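Local structure of Mab-21 domain-containing protein (Tribolium castaneum, 7LT2) at residues R52-G57 and Q247-I252. The protein senses double-stranded RNA and, as a nucleotidyltransferase of innate immunity, joins ATP and GTP into the cyclic dinucleotide 2',3'-cGAMP. Sequence-based numbering, arbitrary orientation.
Sequences RVFYGG and QERVLI
Arg249 reaches from helix 245-251 to the backbone carbonyl of Tyr55 on strand 50-56, within the nucleotidyltransferase fold of this Mab-21 family enzyme. It is a worked example of how one arginine can tie together two elements that stand well apart: the axes of segments 52-56 and 247-251 come no closer than 11.4 Å, and the junction buries just 149 Å² and rests almost wholly on this side chain.

Hydrogen bonding comes first. The guanidinium grips a single acceptor end-on, with Arg249 NH2 2.8 Å and Arg249 NH1 3.0 Å from Tyr55 O. The oxygen lies in the guanidinium plane and both donors lie in the carbonyl plane; the NH2 bond is the straighter, at 153° against 139°. With CG anti to the backbone N and a bend at chi3, the chain delivers NH1 and NH2 to the carbonyl; NE makes a salt bridge with Asp61 of helix 58-61, which begins just after Gly57. Three nitrogens thus fix the rotation of the group.

Van der Waals contact adds to this. The Phe54 ring comes from the opposite direction and lies nearly parallel to the guanidinium, 15° between planes, with its CZ atom over one face, offset toward the rim, 3.5 Å from Arg249 CZ.

The surroundings place this clamp beside the active site. Gly56 pairs through its backbone with Asp72, a probable catalytic magnesium ligand, while neighbouring Glu248, probably a nucleotide-binding residue, makes a salt bridge with Lys282 and a hydrogen bond with Tyr279. A water completes the link: it accepts a 2.9 Å hydrogen bond from Gly57 N and a weak one, 3.2 Å long, from Arg249 NH2.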
loop_
_atom_site.group_PDB
_atom_site.type_symbol
_atom_site.label_atom_id
_atom_site.label_comp_id
_atom_site.label_asym_id
_atom_site.label_seq_id
_atom_site.Cartn_x
_atom_site.Cartn_y
_atom_site.Cartn_z
ATOM N N ARG A 52 5.871 9.569 12.513
ATOM C CA ARG A 52 4.469 9.179 12.381
ATOM C C ARG A 52 4.417 7.889 11.574
ATOM O O ARG A 52 5.437 7.409 11.069
ATOM C CB ARG A 52 3.649 10.278 11.707
ATOM C CG ARG A 52 4.044 10.545 10.259
ATOM C CD ARG A 52 3.314 11.750 9.698
ATOM N NE ARG A 52 3.867 12.202 8.428
ATOM C CZ ARG A 52 3.386 11.866 7.239
ATOM N NH1 ARG A 52 2.364 11.035 7.117
ATOM N NH2 ARG A 52 3.944 12.375 6.146
ATOM N N VAL A 53 3.214 7.335 11.444
ATOM C CA VAL A 53 2.985 6.158 10.617
ATOM C C VAL A 53 2.045 6.531 9.479
ATOM O O VAL A 53 1.236 7.461 9.583
ATOM C CB VAL A 53 2.417 4.962 11.418
ATOM C CG1 VAL A 53 3.363 4.563 12.547
ATOM C CG2 VAL A 53 1.011 5.267 11.965
ATOM N N PHE A 54 2.171 5.794 8.377
ATOM C CA PHE A 54 1.241 5.861 7.260
ATOM C C PHE A 54 0.698 4.460 7.039
ATOM O O PHE A 54 1.467 3.494 7.017
ATOM C CB PHE A 54 1.923 6.384 5.990
ATOM C CG PHE A 54 1.037 6.376 4.778
ATOM C CD1 PHE A 54 0.129 7.407 4.556
ATOM C CD2 PHE A 54 1.100 5.335 3.864
ATOM C CE1 PHE A 54 -0.691 7.400 3.439
ATOM C CE2 PHE A 54 0.279 5.323 2.746
ATOM C CZ PHE A 54 -0.616 6.360 2.539
ATOM N N TYR A 55 -0.620 4.344 6.891
ATOM C CA TYR A 55 -1.254 3.046 6.690
ATOM C C TYR A 55 -1.379 2.818 5.186
ATOM O O TYR A 55 -2.157 3.498 4.513
ATOM C CB TYR A 55 -2.612 2.991 7.388
ATOM C CG TYR A 55 -2.572 3.394 8.850
ATOM C CD1 TYR A 55 -1.949 2.596 9.799
ATOM C CD2 TYR A 55 -3.174 4.568 9.280
ATOM C CE1 TYR A 55 -1.917 2.965 11.147
ATOM C CE2 TYR A 55 -3.153 4.945 10.614
ATOM C CZ TYR A 55 -2.519 4.144 11.545
ATOM O OH TYR A 55 -2.498 4.527 12.872
ATOM N N GLY A 56 -0.590 1.887 4.656
ATOM C CA GLY A 56 -0.462 1.699 3.224
ATOM C C GLY A 56 -1.201 0.462 2.751
ATOM O O GLY A 56 -1.313 -0.524 3.478
ATOM N N GLY A 57 -1.699 0.518 1.523
ATOM C CA GLY A 57 -2.269 -0.650 0.875
ATOM C C GLY A 57 -3.683 -0.395 0.388
ATOM O O GLY A 57 -4.283 0.644 0.629
ATOM N N GLN A 247 -0.135 11.121 -1.545
ATOM C CA GLN A 247 -0.695 11.951 -2.608
ATOM C C GLN A 247 -1.654 11.160 -3.493
ATOM O O GLN A 247 -2.690 11.687 -3.912
ATOM C CB GLN A 247 0.432 12.552 -3.446
ATOM C CG GLN A 247 1.237 13.625 -2.715
ATOM C CD GLN A 247 2.295 13.051 -1.788
ATOM O OE1 GLN A 247 2.652 11.872 -1.879
ATOM N NE2 GLN A 247 2.806 13.887 -0.891
ATOM N N GLU A 248 -1.319 9.900 -3.798
ATOM C CA GLU A 248 -2.227 9.065 -4.586
ATOM C C GLU A 248 -3.576 8.909 -3.896
ATOM O O GLU A 248 -4.624 8.889 -4.557
ATOM C CB GLU A 248 -1.602 7.689 -4.835
ATOM C CG GLU A 248 -0.424 7.700 -5.792
ATOM C CD GLU A 248 0.285 6.356 -5.875
ATOM O OE1 GLU A 248 -0.256 5.355 -5.363
ATOM O OE2 GLU A 248 1.381 6.300 -6.466
ATOM N N ARG A 249 -3.571 8.781 -2.570
ATOM C CA ARG A 249 -4.823 8.602 -1.842
ATOM C C ARG A 249 -5.723 9.825 -1.977
ATOM O O ARG A 249 -6.951 9.694 -2.040
ATOM C CB ARG A 249 -4.531 8.298 -0.369
ATOM C CG ARG A 249 -5.766 7.910 0.432
ATOM C CD ARG A 249 -5.382 7.246 1.735
ATOM N NE ARG A 249 -4.704 5.971 1.523
ATOM C CZ ARG A 249 -4.009 5.334 2.456
ATOM N NH1 ARG A 249 -3.884 5.825 3.677
ATOM N NH2 ARG A 249 -3.418 4.179 2.152
ATOM N N VAL A 250 -5.136 11.025 -2.022
ATOM C CA VAL A 250 -5.940 12.231 -2.222
ATOM C C VAL A 250 -6.460 12.294 -3.655
ATOM O O VAL A 250 -7.619 12.657 -3.893
ATOM C CB VAL A 250 -5.130 13.490 -1.858
ATOM C CG1 VAL A 250 -5.970 14.756 -2.059
ATOM C CG2 VAL A 250 -4.640 13.401 -0.425
ATOM N N LEU A 251 -5.622 11.919 -4.626
ATOM C CA LEU A 251 -6.027 11.943 -6.031
ATOM C C LEU A 251 -7.249 11.063 -6.290
ATOM O O LEU A 251 -8.118 11.424 -7.095
ATOM C CB LEU A 251 -4.863 11.502 -6.924
ATOM C CG LEU A 251 -3.749 12.510 -7.216
ATOM C CD1 LEU A 251 -2.604 11.833 -7.957
ATOM C CD2 LEU A 251 -4.296 13.686 -8.032
ATOM N N ILE A 252 -7.340 9.908 -5.620
ATOM C CA ILE A 252 -8.454 8.992 -5.872
ATOM C C ILE A 252 -9.674 9.279 -5.004
ATOM O O ILE A 252 -10.721 8.642 -5.200
ATOM C CB ILE A 252 -8.043 7.515 -5.669
ATOM C CG1 ILE A 252 -7.621 7.256 -4.218
ATOM C CG2 ILE A 252 -6.952 7.105 -6.662
ATOM C CD1 ILE A 252 -7.265 5.810 -3.927
HETATM O O HOH W 1 -1.758 2.855 -0.244
#